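Glycoside hydrolase family 5 (Aspergillus oryzae, PDB 6LA0) probably hydrolyses beta-glycosidic bonds as a secreted TIM-barrel enzyme, classed as an exo-1,3-beta-glucanase and also known as a rutinosidase. Local coordinates at residues A[305-310]-A[341-346]; A[278-283]-A[316-321]; A[81-86]-A[362-367]; A[192-197]-A[206-211]; A[217-222]-A[249-254]. One frame throughout, in Å; residues are numbered along the deposited sequence.

Contact 1 of 5, residues A[305-310]-A[341-346]; sequences YQNSFA and ATVNGQ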
# COMPACT_ATOMS: atom_id res chain seq x y z
N TYR A 305 -13.00 -19.39 -2.48
CA TYR A 305 -13.30 -20.81 -2.35
C TYR A 305 -12.08 -21.70 -2.58
O TYR A 305 -11.14 -21.33 -3.28
CB TYR A 305 -14.41 -21.23 -3.34
CG TYR A 305 -15.72 -20.54 -3.12
CD1 TYR A 305 -16.43 -20.70 -1.94
CD2 TYR A 305 -16.25 -19.70 -4.10
CE1 TYR A 305 -17.64 -20.06 -1.74
CE2 TYR A 305 -17.46 -19.05 -3.90
CZ TYR A 305 -18.15 -19.25 -2.72
OH TYR A 305 -19.35 -18.62 -2.51
N GLN A 306 -12.11 -22.88 -1.94
CA GLN A 306 -11.21 -24.00 -2.22
C GLN A 306 -9.74 -23.60 -2.28
O GLN A 306 -9.05 -23.80 -3.28
CB GLN A 306 -11.63 -24.69 -3.52
CG GLN A 306 -12.92 -25.46 -3.38
CD GLN A 306 -13.27 -26.22 -4.63
OE1 GLN A 306 -12.76 -27.31 -4.87
NE2 GLN A 306 -14.14 -25.63 -5.45
N ASN A 307 -9.25 -23.05 -1.17
CA ASN A 307 -7.84 -22.69 -1.10
C ASN A 307 -6.97 -23.93 -0.96
O ASN A 307 -7.30 -24.85 -0.21
CB ASN A 307 -7.58 -21.74 0.06
CG ASN A 307 -8.08 -20.34 -0.21
OD1 ASN A 307 -7.41 -19.54 -0.88
ND2 ASN A 307 -9.27 -20.03 0.30
N SER A 308 -5.82 -23.92 -1.64
CA SER A 308 -4.96 -25.10 -1.71
C SER A 308 -3.53 -24.74 -1.32
O SER A 308 -2.91 -23.88 -1.95
CB SER A 308 -4.99 -25.68 -3.14
OG SER A 308 -3.77 -26.33 -3.42
N PHE A 309 -3.01 -25.42 -0.29
CA PHE A 309 -1.59 -25.31 0.05
C PHE A 309 -0.71 -25.62 -1.16
O PHE A 309 0.26 -24.90 -1.44
CB PHE A 309 -1.21 -26.29 1.18
CG PHE A 309 -1.83 -26.03 2.52
CD1 PHE A 309 -1.94 -24.75 3.05
CD2 PHE A 309 -2.22 -27.12 3.33
CE1 PHE A 309 -2.48 -24.55 4.34
CE2 PHE A 309 -2.75 -26.92 4.59
CZ PHE A 309 -2.88 -25.63 5.10
N ALA A 310 -1.00 -26.73 -1.85
CA ALA A 310 -0.10 -27.24 -2.88
C ALA A 310 0.06 -26.26 -4.04
O ALA A 310 1.13 -26.19 -4.64
CB ALA A 310 -0.62 -28.58 -3.42
N ALA A 341 -7.22 -16.08 10.96
CA ALA A 341 -8.59 -16.29 10.49
C ALA A 341 -8.64 -17.45 9.50
O ALA A 341 -7.76 -17.59 8.65
CB ALA A 341 -9.12 -15.02 9.84
N THR A 342 -9.65 -18.29 9.62
CA THR A 342 -9.72 -19.42 8.72
C THR A 342 -10.14 -18.96 7.32
O THR A 342 -10.73 -17.89 7.14
CB THR A 342 -10.69 -20.49 9.23
OG1 THR A 342 -10.46 -21.72 8.52
CG2 THR A 342 -12.14 -20.07 9.03
N VAL A 343 -9.80 -19.78 6.32
CA VAL A 343 -10.23 -19.57 4.94
C VAL A 343 -10.95 -20.82 4.48
O VAL A 343 -10.85 -21.89 5.10
CB VAL A 343 -9.05 -19.25 4.00
CG1 VAL A 343 -8.16 -18.16 4.59
CG2 VAL A 343 -8.25 -20.52 3.72
N ASN A 344 -11.70 -20.68 3.39
CA ASN A 344 -12.41 -21.83 2.83
C ASN A 344 -11.39 -22.77 2.18
O ASN A 344 -10.61 -22.34 1.33
CB ASN A 344 -13.44 -21.38 1.80
CG ASN A 344 -14.59 -20.61 2.41
OD1 ASN A 344 -14.98 -20.88 3.55
ND2 ASN A 344 -15.12 -19.64 1.67
N GLY A 345 -11.41 -24.03 2.59
CA GLY A 345 -10.43 -25.00 2.13
C GLY A 345 -9.34 -25.24 3.16
O GLY A 345 -9.63 -25.45 4.35
N GLN A 346 -8.09 -25.20 2.72
CA GLN A 346 -6.95 -25.57 3.55
C GLN A 346 -6.36 -24.36 4.27
O GLN A 346 -5.97 -23.37 3.64
CB GLN A 346 -5.89 -26.27 2.69
CG GLN A 346 -6.42 -27.58 2.05
CD GLN A 346 -5.49 -28.19 1.02
OE1 GLN A 346 -4.43 -27.65 0.73
NE2 GLN A 346 -5.91 -29.32 0.45
O HOH W 1 -2.82 -29.10 -0.96

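Contact 2 of 5, residues A[278-283]-A[316-321]; sequences RLYADA and VNAGLD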
# COMPACT_ATOMS: atom_id res chain seq x y z
N ARG A 278 -7.58 -16.07 -13.92
CA ARG A 278 -8.08 -14.78 -13.45
C ARG A 278 -6.96 -13.77 -13.28
O ARG A 278 -7.14 -12.58 -13.59
CB ARG A 278 -8.82 -14.94 -12.12
CG ARG A 278 -10.05 -14.05 -12.01
CD ARG A 278 -11.09 -14.44 -13.07
NE ARG A 278 -11.74 -15.72 -12.78
CZ ARG A 278 -12.81 -15.87 -12.01
NH1 ARG A 278 -13.36 -14.82 -11.41
NH2 ARG A 278 -13.33 -17.08 -11.82
N LEU A 279 -5.80 -14.21 -12.77
CA LEU A 279 -4.66 -13.31 -12.64
C LEU A 279 -4.26 -12.72 -13.98
O LEU A 279 -3.96 -11.52 -14.08
CB LEU A 279 -3.47 -14.06 -12.02
CG LEU A 279 -3.57 -14.47 -10.55
CD1 LEU A 279 -2.60 -15.63 -10.20
CD2 LEU A 279 -3.34 -13.27 -9.63
N TYR A 280 -4.25 -13.55 -15.04
CA TYR A 280 -3.82 -13.06 -16.34
C TYR A 280 -4.88 -12.16 -16.96
O TYR A 280 -4.55 -11.12 -17.55
CB TYR A 280 -3.50 -14.23 -17.26
CG TYR A 280 -2.13 -14.85 -17.02
CD1 TYR A 280 -1.00 -14.35 -17.64
CD2 TYR A 280 -1.99 -15.94 -16.18
CE1 TYR A 280 0.26 -14.92 -17.43
CE2 TYR A 280 -0.74 -16.51 -15.96
CZ TYR A 280 0.38 -15.99 -16.57
OH TYR A 280 1.61 -16.58 -16.36
N ALA A 281 -6.16 -12.52 -16.82
CA ALA A 281 -7.23 -11.68 -17.33
C ALA A 281 -7.20 -10.30 -16.68
O ALA A 281 -7.32 -9.27 -17.36
CB ALA A 281 -8.59 -12.34 -17.09
N ASP A 282 -7.05 -10.27 -15.35
CA ASP A 282 -7.09 -9.00 -14.61
C ASP A 282 -5.93 -8.10 -14.98
O ASP A 282 -6.10 -6.88 -15.14
CB ASP A 282 -7.09 -9.28 -13.10
CG ASP A 282 -8.42 -9.78 -12.59
OD1 ASP A 282 -9.46 -9.56 -13.26
OD2 ASP A 282 -8.44 -10.41 -11.51
N ALA A 283 -4.73 -8.67 -15.08
CA ALA A 283 -3.56 -7.88 -15.44
C ALA A 283 -3.72 -7.31 -16.85
O ALA A 283 -3.34 -6.16 -17.11
CB ALA A 283 -2.30 -8.73 -15.34
N VAL A 316 1.44 -17.87 -6.88
CA VAL A 316 2.19 -16.63 -6.65
C VAL A 316 3.11 -16.36 -7.83
O VAL A 316 3.27 -15.20 -8.26
CB VAL A 316 2.95 -16.66 -5.30
CG1 VAL A 316 4.12 -17.64 -5.32
CG2 VAL A 316 3.47 -15.26 -4.96
N ASN A 317 3.70 -17.41 -8.41
CA ASN A 317 4.59 -17.16 -9.53
C ASN A 317 3.81 -16.77 -10.78
O ASN A 317 4.30 -15.96 -11.59
CB ASN A 317 5.48 -18.37 -9.78
CG ASN A 317 6.69 -18.40 -8.86
OD1 ASN A 317 7.53 -17.50 -8.90
ND2 ASN A 317 6.77 -19.42 -8.02
N ALA A 318 2.59 -17.28 -10.93
CA ALA A 318 1.75 -16.89 -12.07
C ALA A 318 1.29 -15.44 -11.94
O ALA A 318 1.14 -14.74 -12.95
CB ALA A 318 0.54 -17.81 -12.17
N GLY A 319 1.05 -14.97 -10.71
CA GLY A 319 0.72 -13.57 -10.51
C GLY A 319 1.89 -12.65 -10.83
O GLY A 319 1.73 -11.64 -11.52
N LEU A 320 3.08 -13.01 -10.34
CA LEU A 320 4.29 -12.25 -10.67
C LEU A 320 4.46 -12.14 -12.18
O LEU A 320 4.78 -11.06 -12.70
CB LEU A 320 5.51 -12.91 -10.03
CG LEU A 320 5.65 -12.72 -8.52
CD1 LEU A 320 6.65 -13.70 -7.90
CD2 LEU A 320 6.00 -11.28 -8.19
N ASP A 321 4.26 -13.25 -12.90
CA ASP A 321 4.36 -13.28 -14.36
C ASP A 321 3.37 -12.32 -15.02
O ASP A 321 3.74 -11.53 -15.90
CB ASP A 321 4.10 -14.70 -14.87
CG ASP A 321 5.22 -15.66 -14.54
OD1 ASP A 321 6.27 -15.22 -14.04
OD2 ASP A 321 5.04 -16.88 -14.79

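Contact 3 of 5, residues A[81-86]-A[362-367]; sequences ASVGVG and GYIDLT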
# COMPACT_ATOMS: atom_id res chain seq x y z
N ALA A 81 16.05 -9.24 -0.00
CA ALA A 81 17.07 -9.09 -1.03
C ALA A 81 17.61 -10.44 -1.50
O ALA A 81 17.97 -10.58 -2.68
CB ALA A 81 18.21 -8.23 -0.50
N SER A 82 17.67 -11.44 -0.61
CA SER A 82 18.23 -12.74 -0.99
C SER A 82 17.48 -13.38 -2.16
O SER A 82 18.05 -14.27 -2.81
CB SER A 82 18.23 -13.70 0.21
OG SER A 82 16.94 -14.23 0.46
N VAL A 83 16.23 -13.00 -2.42
CA VAL A 83 15.51 -13.52 -3.58
C VAL A 83 15.31 -12.45 -4.65
O VAL A 83 14.63 -12.69 -5.66
CB VAL A 83 14.16 -14.15 -3.18
CG1 VAL A 83 14.39 -15.49 -2.47
CG2 VAL A 83 13.35 -13.20 -2.32
N GLY A 84 15.90 -11.27 -4.46
CA GLY A 84 15.92 -10.27 -5.51
C GLY A 84 14.80 -9.25 -5.46
O GLY A 84 14.49 -8.64 -6.49
N VAL A 85 14.20 -9.03 -4.29
CA VAL A 85 13.22 -7.95 -4.16
C VAL A 85 13.87 -6.63 -4.53
O VAL A 85 14.96 -6.29 -4.04
CB VAL A 85 12.64 -7.92 -2.74
CG1 VAL A 85 11.98 -6.57 -2.46
CG2 VAL A 85 11.65 -9.05 -2.56
N GLY A 86 13.20 -5.87 -5.41
CA GLY A 86 13.76 -4.62 -5.87
C GLY A 86 12.95 -3.37 -5.52
O GLY A 86 13.36 -2.27 -5.88
N GLY A 362 11.41 -21.75 -0.93
CA GLY A 362 12.01 -21.79 -2.25
C GLY A 362 11.11 -21.44 -3.41
O GLY A 362 11.43 -21.79 -4.55
N TYR A 363 9.99 -20.76 -3.17
CA TYR A 363 9.08 -20.42 -4.26
C TYR A 363 9.56 -19.24 -5.10
O TYR A 363 9.14 -19.11 -6.26
CB TYR A 363 7.69 -20.07 -3.71
CG TYR A 363 6.95 -21.14 -2.92
CD1 TYR A 363 7.49 -22.42 -2.74
CD2 TYR A 363 5.71 -20.87 -2.37
CE1 TYR A 363 6.78 -23.39 -2.01
CE2 TYR A 363 5.01 -21.82 -1.65
CZ TYR A 363 5.55 -23.08 -1.47
OH TYR A 363 4.83 -24.01 -0.74
N ILE A 364 10.41 -18.37 -4.56
CA ILE A 364 10.65 -17.05 -5.12
C ILE A 364 12.08 -16.96 -5.65
O ILE A 364 13.04 -17.22 -4.91
CB ILE A 364 10.40 -15.92 -4.10
CG1 ILE A 364 8.99 -16.02 -3.51
CG2 ILE A 364 10.65 -14.54 -4.74
CD1 ILE A 364 7.89 -16.23 -4.54
N ASP A 365 12.22 -16.55 -6.91
CA ASP A 365 13.51 -16.14 -7.48
C ASP A 365 13.20 -14.99 -8.45
O ASP A 365 12.94 -15.21 -9.63
CB ASP A 365 14.22 -17.29 -8.18
CG ASP A 365 15.41 -16.83 -9.01
OD1 ASP A 365 15.97 -15.75 -8.74
OD2 ASP A 365 15.78 -17.56 -9.95
N LEU A 366 13.23 -13.77 -7.93
CA LEU A 366 12.85 -12.64 -8.77
C LEU A 366 13.92 -12.28 -9.79
O LEU A 366 13.64 -11.47 -10.68
CB LEU A 366 12.52 -11.42 -7.91
CG LEU A 366 11.33 -11.67 -6.99
CD1 LEU A 366 11.07 -10.47 -6.10
CD2 LEU A 366 10.10 -11.98 -7.83
N THR A 367 15.13 -12.85 -9.69
CA THR A 367 16.14 -12.58 -10.70
C THR A 367 15.80 -13.20 -12.04
O THR A 367 16.46 -12.87 -13.04
CB THR A 367 17.51 -13.07 -10.24
OG1 THR A 367 17.56 -14.50 -10.31
CG2 THR A 367 17.79 -12.62 -8.80

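Contact 4 of 5, residues A[192-197]-A[206-211]; sequences PTDNPD and ALSDRG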
# COMPACT_ATOMS: atom_id res chain seq x y z
N PRO A 192 -9.23 5.73 -1.80
CA PRO A 192 -10.33 6.63 -1.43
C PRO A 192 -11.66 6.12 -1.96
O PRO A 192 -11.81 5.86 -3.16
CB PRO A 192 -9.94 7.96 -2.09
CG PRO A 192 -9.14 7.54 -3.29
CD PRO A 192 -8.33 6.35 -2.80
N THR A 193 -12.64 5.97 -1.07
CA THR A 193 -14.00 5.60 -1.46
C THR A 193 -15.00 6.41 -0.64
O THR A 193 -14.74 6.74 0.52
CB THR A 193 -14.30 4.10 -1.26
OG1 THR A 193 -14.18 3.76 0.12
CG2 THR A 193 -13.33 3.24 -2.07
N ASP A 194 -16.17 6.70 -1.23
CA ASP A 194 -17.25 7.34 -0.49
C ASP A 194 -18.57 6.58 -0.50
O ASP A 194 -19.55 7.08 0.06
CB ASP A 194 -17.48 8.79 -1.00
CG ASP A 194 -17.92 8.84 -2.46
OD1 ASP A 194 -17.99 7.80 -3.14
OD2 ASP A 194 -18.20 9.96 -2.94
N ASN A 195 -18.63 5.38 -1.08
CA ASN A 195 -19.86 4.58 -1.12
C ASN A 195 -20.00 3.79 0.18
O ASN A 195 -19.09 3.03 0.52
CB ASN A 195 -19.84 3.62 -2.30
CG ASN A 195 -21.20 3.01 -2.61
OD1 ASN A 195 -22.03 2.79 -1.71
ND2 ASN A 195 -21.44 2.73 -3.88
N PRO A 196 -21.11 3.93 0.92
CA PRO A 196 -21.25 3.19 2.18
C PRO A 196 -21.59 1.71 2.05
O PRO A 196 -21.52 1.00 3.06
CB PRO A 196 -22.40 3.94 2.89
CG PRO A 196 -22.43 5.29 2.25
CD PRO A 196 -22.09 5.02 0.81
N ASP A 197 -21.93 1.21 0.86
CA ASP A 197 -22.24 -0.21 0.68
C ASP A 197 -20.94 -0.99 0.62
O ASP A 197 -20.17 -0.86 -0.34
CB ASP A 197 -23.09 -0.42 -0.57
CG ASP A 197 -23.39 -1.91 -0.86
OD1 ASP A 197 -22.92 -2.81 -0.13
OD2 ASP A 197 -24.12 -2.15 -1.85
N ALA A 206 -17.47 2.11 -5.94
CA ALA A 206 -17.14 2.51 -4.58
C ALA A 206 -16.85 4.00 -4.45
O ALA A 206 -16.81 4.50 -3.32
CB ALA A 206 -15.95 1.70 -4.07
N LEU A 207 -16.65 4.71 -5.56
CA LEU A 207 -16.38 6.14 -5.56
C LEU A 207 -17.34 6.82 -6.52
O LEU A 207 -17.34 6.50 -7.72
CB LEU A 207 -14.93 6.45 -5.96
CG LEU A 207 -14.44 7.91 -5.90
CD1 LEU A 207 -14.39 8.48 -4.48
CD2 LEU A 207 -13.07 8.04 -6.58
N SER A 208 -18.15 7.74 -6.00
CA SER A 208 -19.08 8.52 -6.81
C SER A 208 -18.32 9.55 -7.65
O SER A 208 -17.16 9.87 -7.39
CB SER A 208 -20.09 9.24 -5.93
OG SER A 208 -19.49 10.35 -5.26
N ASP A 209 -19.00 10.07 -8.69
CA ASP A 209 -18.38 11.13 -9.47
C ASP A 209 -18.18 12.40 -8.65
O ASP A 209 -17.20 13.12 -8.85
CB ASP A 209 -19.21 11.45 -10.71
CG ASP A 209 -19.32 10.27 -11.65
OD1 ASP A 209 -18.28 9.63 -11.95
OD2 ASP A 209 -20.45 9.98 -12.08
N ARG A 210 -19.10 12.68 -7.72
CA ARG A 210 -18.92 13.82 -6.83
C ARG A 210 -17.65 13.67 -5.99
O ARG A 210 -16.85 14.61 -5.88
CB ARG A 210 -20.14 13.95 -5.92
CG ARG A 210 -20.06 15.12 -4.99
CD ARG A 210 -21.42 15.53 -4.48
NE ARG A 210 -21.30 16.64 -3.54
CZ ARG A 210 -21.33 16.51 -2.22
NH1 ARG A 210 -21.50 15.30 -1.67
NH2 ARG A 210 -21.21 17.59 -1.45
N GLY A 211 -17.45 12.49 -5.39
CA GLY A 211 -16.24 12.24 -4.63
C GLY A 211 -14.99 12.24 -5.50
O GLY A 211 -13.92 12.62 -5.04

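Contact 5 of 5, residues A[217-222]-A[249-254]; sequences KYIRAV and NQLPAD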
# COMPACT_ATOMS: atom_id res chain seq x y z
N LYS A 217 -9.09 17.09 -7.54
CA LYS A 217 -8.53 18.32 -6.98
C LYS A 217 -7.27 18.03 -6.17
O LYS A 217 -6.23 18.68 -6.37
CB LYS A 217 -9.58 19.04 -6.13
CG LYS A 217 -9.05 20.24 -5.34
CD LYS A 217 -10.16 20.82 -4.47
CE LYS A 217 -9.61 21.73 -3.38
NZ LYS A 217 -9.30 23.09 -3.92
N TYR A 218 -7.33 17.02 -5.29
CA TYR A 218 -6.18 16.66 -4.46
C TYR A 218 -4.99 16.20 -5.29
O TYR A 218 -3.87 16.67 -5.09
CB TYR A 218 -6.57 15.56 -3.47
CG TYR A 218 -5.43 15.08 -2.56
CD1 TYR A 218 -4.79 15.97 -1.69
CD2 TYR A 218 -5.02 13.75 -2.56
CE1 TYR A 218 -3.76 15.54 -0.85
CE2 TYR A 218 -4.00 13.31 -1.71
CZ TYR A 218 -3.37 14.22 -0.86
OH TYR A 218 -2.36 13.80 -0.04
N ILE A 219 -5.21 15.26 -6.22
CA ILE A 219 -4.06 14.68 -6.90
C ILE A 219 -3.39 15.71 -7.80
O ILE A 219 -2.18 15.68 -7.98
CB ILE A 219 -4.44 13.38 -7.66
CG1 ILE A 219 -3.18 12.60 -8.06
CG2 ILE A 219 -5.26 13.66 -8.90
CD1 ILE A 219 -2.36 12.07 -6.89
N ARG A 220 -4.16 16.64 -8.38
CA ARG A 220 -3.53 17.67 -9.19
C ARG A 220 -2.76 18.64 -8.30
O ARG A 220 -1.66 19.09 -8.64
CB ARG A 220 -4.58 18.40 -10.03
CG ARG A 220 -5.18 17.55 -11.17
CD ARG A 220 -5.74 18.39 -12.32
NE ARG A 220 -4.66 19.03 -13.10
CZ ARG A 220 -4.84 20.05 -13.93
NH1 ARG A 220 -3.80 20.57 -14.58
NH2 ARG A 220 -6.04 20.58 -14.10
N ALA A 221 -3.31 18.96 -7.13
CA ALA A 221 -2.59 19.83 -6.21
C ALA A 221 -1.27 19.20 -5.79
O ALA A 221 -0.25 19.90 -5.69
CB ALA A 221 -3.47 20.12 -4.99
N VAL A 222 -1.25 17.88 -5.60
CA VAL A 222 -0.03 17.16 -5.21
C VAL A 222 0.96 17.09 -6.36
O VAL A 222 2.16 17.29 -6.17
CB VAL A 222 -0.38 15.75 -4.71
CG1 VAL A 222 0.89 14.92 -4.51
CG2 VAL A 222 -1.21 15.81 -3.44
N ASN A 249 -7.76 11.03 -18.97
CA ASN A 249 -8.05 12.20 -19.78
C ASN A 249 -8.41 13.42 -18.94
O ASN A 249 -8.70 14.47 -19.51
CB ASN A 249 -9.15 11.89 -20.80
CG ASN A 249 -8.62 11.09 -21.97
OD1 ASN A 249 -8.90 9.90 -22.10
ND2 ASN A 249 -7.79 11.73 -22.79
N GLN A 250 -8.36 13.30 -17.62
CA GLN A 250 -8.51 14.44 -16.73
C GLN A 250 -7.17 15.01 -16.28
O GLN A 250 -7.15 15.92 -15.44
CB GLN A 250 -9.35 14.04 -15.50
CG GLN A 250 -10.50 13.07 -15.82
CD GLN A 250 -11.55 13.00 -14.71
OE1 GLN A 250 -11.93 14.03 -14.14
NE2 GLN A 250 -12.00 11.79 -14.39
N LEU A 251 -6.06 14.51 -16.81
CA LEU A 251 -4.74 14.92 -16.35
C LEU A 251 -3.80 15.20 -17.50
O LEU A 251 -3.76 14.43 -18.47
CB LEU A 251 -4.13 13.84 -15.45
CG LEU A 251 -4.90 13.56 -14.16
CD1 LEU A 251 -4.72 12.11 -13.74
CD2 LEU A 251 -4.46 14.54 -13.05
N PRO A 252 -3.01 16.28 -17.43
CA PRO A 252 -2.05 16.58 -18.50
C PRO A 252 -1.05 15.45 -18.71
O PRO A 252 -0.59 14.82 -17.75
CB PRO A 252 -1.35 17.86 -18.01
CG PRO A 252 -2.24 18.44 -16.96
CD PRO A 252 -2.99 17.29 -16.34
N ALA A 253 -0.71 15.22 -19.98
CA ALA A 253 0.14 14.09 -20.35
C ALA A 253 1.51 14.15 -19.69
O ALA A 253 2.11 13.11 -19.40
CB ALA A 253 0.30 14.04 -21.87
N ASP A 254 2.02 15.35 -19.41
CA ASP A 254 3.37 15.48 -18.88
C ASP A 254 3.45 15.34 -17.36
O ASP A 254 4.53 15.56 -16.79
CB ASP A 254 3.98 16.83 -19.30
CG ASP A 254 4.41 16.84 -20.75
OD1 ASP A 254 4.45 15.75 -21.37
OD2 ASP A 254 4.72 17.94 -21.27

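Contact 1 of 5, residues A[305-310]-A[341-346]
Asn-307 and Gln-346 both carry CG anti to the carbonyl carbon, beside their own backbone N. In Asn-307 this follows from a chi1 of -75°. In Gln-346 the chain stays extended at CD (chi2 171°). Asn-344 O is gripped twice by one residue: Asn-307 N and Asn-307 ND2 both lie 2.9 Å from it. The ND2 bond runs in the carbonyl plane and nearly in the Asn-307 amide plane. ND2 also bonds Thr-303 O. On the other side of the bridge Gln-346 N donates to Asn-307 O at 3.1 Å. These backbone bonds form a single parallel beta bridge between Asn-307 and Gly-345. It joins the loops after strands 294-303 and 329-332, two successive beta-alpha loops of the TIM barrel. Gly-345 has positive phi and no side chain to stand between the backbones. Further along, Gln-346 OE1 accepts from Phe-309 N at 2.8 Å and from a water at 2.7 Å, which in turn accepts from Ala-310 N. The same side chain puts CB over the centre of the Phe-309 ring, a CH-pi contact 3.8 Å from the centroid. At the other end, the Tyr-305 ring and the Asn-344 amide lie side by side, their planes 12° apart. Asn-344 ND2 is bonded to Leu-304 O, and Tyr-305 also touches a glycan sugar.

Contact 2 of 5, residues A[278-283]-A[316-321]
Tyr-280 reaches from helix 275-285 over to Ala-318 and Asp-321 on helix 312-326. Its CB leaves its own helix to the side, neither toward nor away from the neighbour. CG stands anti to the carbonyl carbon, beside the backbone N (chi1 -80°). The ring beyond it extends to the facing helix. Tyr-280 CE2 meets that helix 4.2 Å from Ala-318 CB. Tyr-280 CZ comes next, 3.9 Å from Ala-318 O. At the tip, Tyr-280 OH packs 3.5 Å from Asp-321 CB. The two side chains run alongside each other in the same direction, with ring and carboxylate planes 55° apart. Ala-322 and Lys-325, later on the same helix, also touch the tyrosine.

Deeper in the interface Leu-279 points at the backbone of the other helix. Leu-279 CD1 lies 3.7 Å from Gly-319 N and 4.3 Å from Ala-318 CB. Gly-319 has no side chain, and the leucine methyl rests directly on its main chain. The axes of 278-283 and 316-321 come within 9.0 Å and cross at -18°, nearly parallel. Small Ala-318 and Gly-319 fit this spacing. The helices are consecutive outer helices of the TIM barrel, with strand 294-303 between them in sequence, and Leu-279 also packs on Tyr-265 of strand 257-265.

The interface is held by van der Waals packing. The Asp-321 carboxylate has its salt bridge elsewhere, from OD1 to Arg-368, so the charge of this residue is answered outside the helix pair.

Contact 3 of 5, residues A[81-86]-A[362-367]
Leu-366 N lies almost in line with the C=O of Val-83 (169°), 2.9 Å from Val-83 O, while the N-H itself is bent (150° at the hydrogen). This one backbone bond ties together parts of the chain more than 270 residues apart. The carbonyl belongs to a Schellman motif that ends helix 74-81. Gly-84, with positive phi, is its C-prime residue, and Gly-84 N closes a type I turn onto Ala-81 O at 2.8 Å. The motif sits in the alpha-beta loop before strand 87-92, at the N-terminal end of the TIM-barrel strands. The C-terminal tail, after helix 355-360, runs across it.

Apolar side chains flank the bond. Val-83 points toward the tail, and Val-83 CG1 comes within 3.3 Å of Ile-364 O. Val-83 CB lies 3.9 Å from Ile-364 CG2. In Ile-364, CG1 stands anti to the carbonyl carbon (chi1 -55°), leaving the CG2 branch to face the valine. Beyond this, the isoleucine turns off to pack on Phe-355, Phe-358 and Val-316.

Leu-366 also points at the turn. Leu-366 CB lies 3.3 Å from Val-83 O, and is also near Gly-84 O. Leu-366 CD1 is 3.9 Å from Val-85 CG2. Leu-366 packs on Leu-320 as well, so the tail bridges the turn and helix 312-326.

Where the tail turns into a 3-10 segment, Thr-367 OG1 donates to the syn lone pair of Asp-365 OD1 at 2.6 Å.

Contact 4 of 5, residues A[192-197]-A[206-211]
This is a buried polar contact that closes one beta-alpha loop of the TIM barrel, between strand 184-187 and helix 209-229. Its two segments are only nine residues apart, and Asp-194 does most of the joining. Its CG sits between the backbone N and the carbonyl carbon (chi1 63°). The carboxylate beyond it meets Ser-208. Both oxygens use their syn lone pairs there. Asp-194 OD1 accepts from Ser-208 N at 2.9 Å in a nearly straight bond (167°). Asp-194 OD2 accepts from Ser-208 OG at 2.7 Å. One serine thus grips both arms of the carboxylate and fixes its rotation. Asp-194 OD2 also lies 3.4 Å from Gly-211 CA. Gly-211 has no side chain to stand between this oxygen and the helix backbone.

The backbones are held as well. Ala-206 O accepts from Asn-195 N at 3.0 Å, with the donor above the carbonyl plane. A second, weak bond reaches it from Asp-194 N. Thr-193 CG2 packs on Ala-206 CB at 3.6 Å. Asn-195 OD1 takes the N-H of Asp-197 in an Asx turn, while its ND2 bonds Ala-205 O.

Ser-208 OG passes the chain of bonds on: it accepts from Gly-211 N at 3.0 Å. This is a helix N-cap. Ser-208 is the N-cap residue, and Asp-194 holds its OG and N in place, at the start of the helix that follows the fourth barrel strand.

Contact 5 of 5, residues A[217-222]-A[249-254]
Ile-219 comes first along helix 217-222 to meet Leu-251. It points toward the loop, and Ile-219 CG2 lies 4.3 Å from Leu-251 CD2. The same side chain packs inward on Val-235 and Phe-237 of strand 235-237, so it belongs to the layer between helix and barrel.

Arg-220 follows and covers the loop from farther out. Arg-220 CG, anti to the carbonyl carbon (chi1 -70°), presses on Leu-251 CD2 at 3.6 Å. The next carbon, Arg-220 CD, is 4.1 Å from the same Leu-251 CD2. The two side chains run antiparallel past one another, and the methyl meets the aliphatic stem of the arginine.

The helix is part of 209-229, on the outside of the TIM barrel. The loop 249-254 links the short helix 244-248 to strand 257-265. Their contact lies near the surface. Leu-251 extends the packing along the helix, touching Leu-216 and Ile-223.

A turn about CG-CD (chi3 71°) swings NE of the arginine aside, and the guanidinium comes obliquely upon Pro-252. Arg-220 NH1 is 3.6 Å from Pro-252 CG, and Arg-220 NE is 4.0 Å from Pro-252 CD. The charged group thus meets ring carbons of a proline. The backbone of Leu-251 is tied elsewhere, its O accepting from Lys-291 NZ.

Overall arrangement
The five contacts sit round the TIM barrel, outside its strands. Contacts 1 and 4 tie beta-alpha loops, after strands 184-187, 294-303 and 329-332; contact 3 binds the C-terminal tail to an alpha-beta turn. Contacts 4 and 5 share helix 209-229, their centres 19 Å apart. Contacts 2 and 3 touch: their centres are 17 Å apart, and Asn-317 ND2 is probably hydrogen-bonded to Tyr-363 O. Contacts 1 and 5 lie on opposite sides of the chain's centre, about 42 Å apart between centres. Along the chain, contacts 4 and 5 close in series, then contacts 2 and 1 interleave. Contact 3 spans them all, bringing the tail back to an early turn of the barrel.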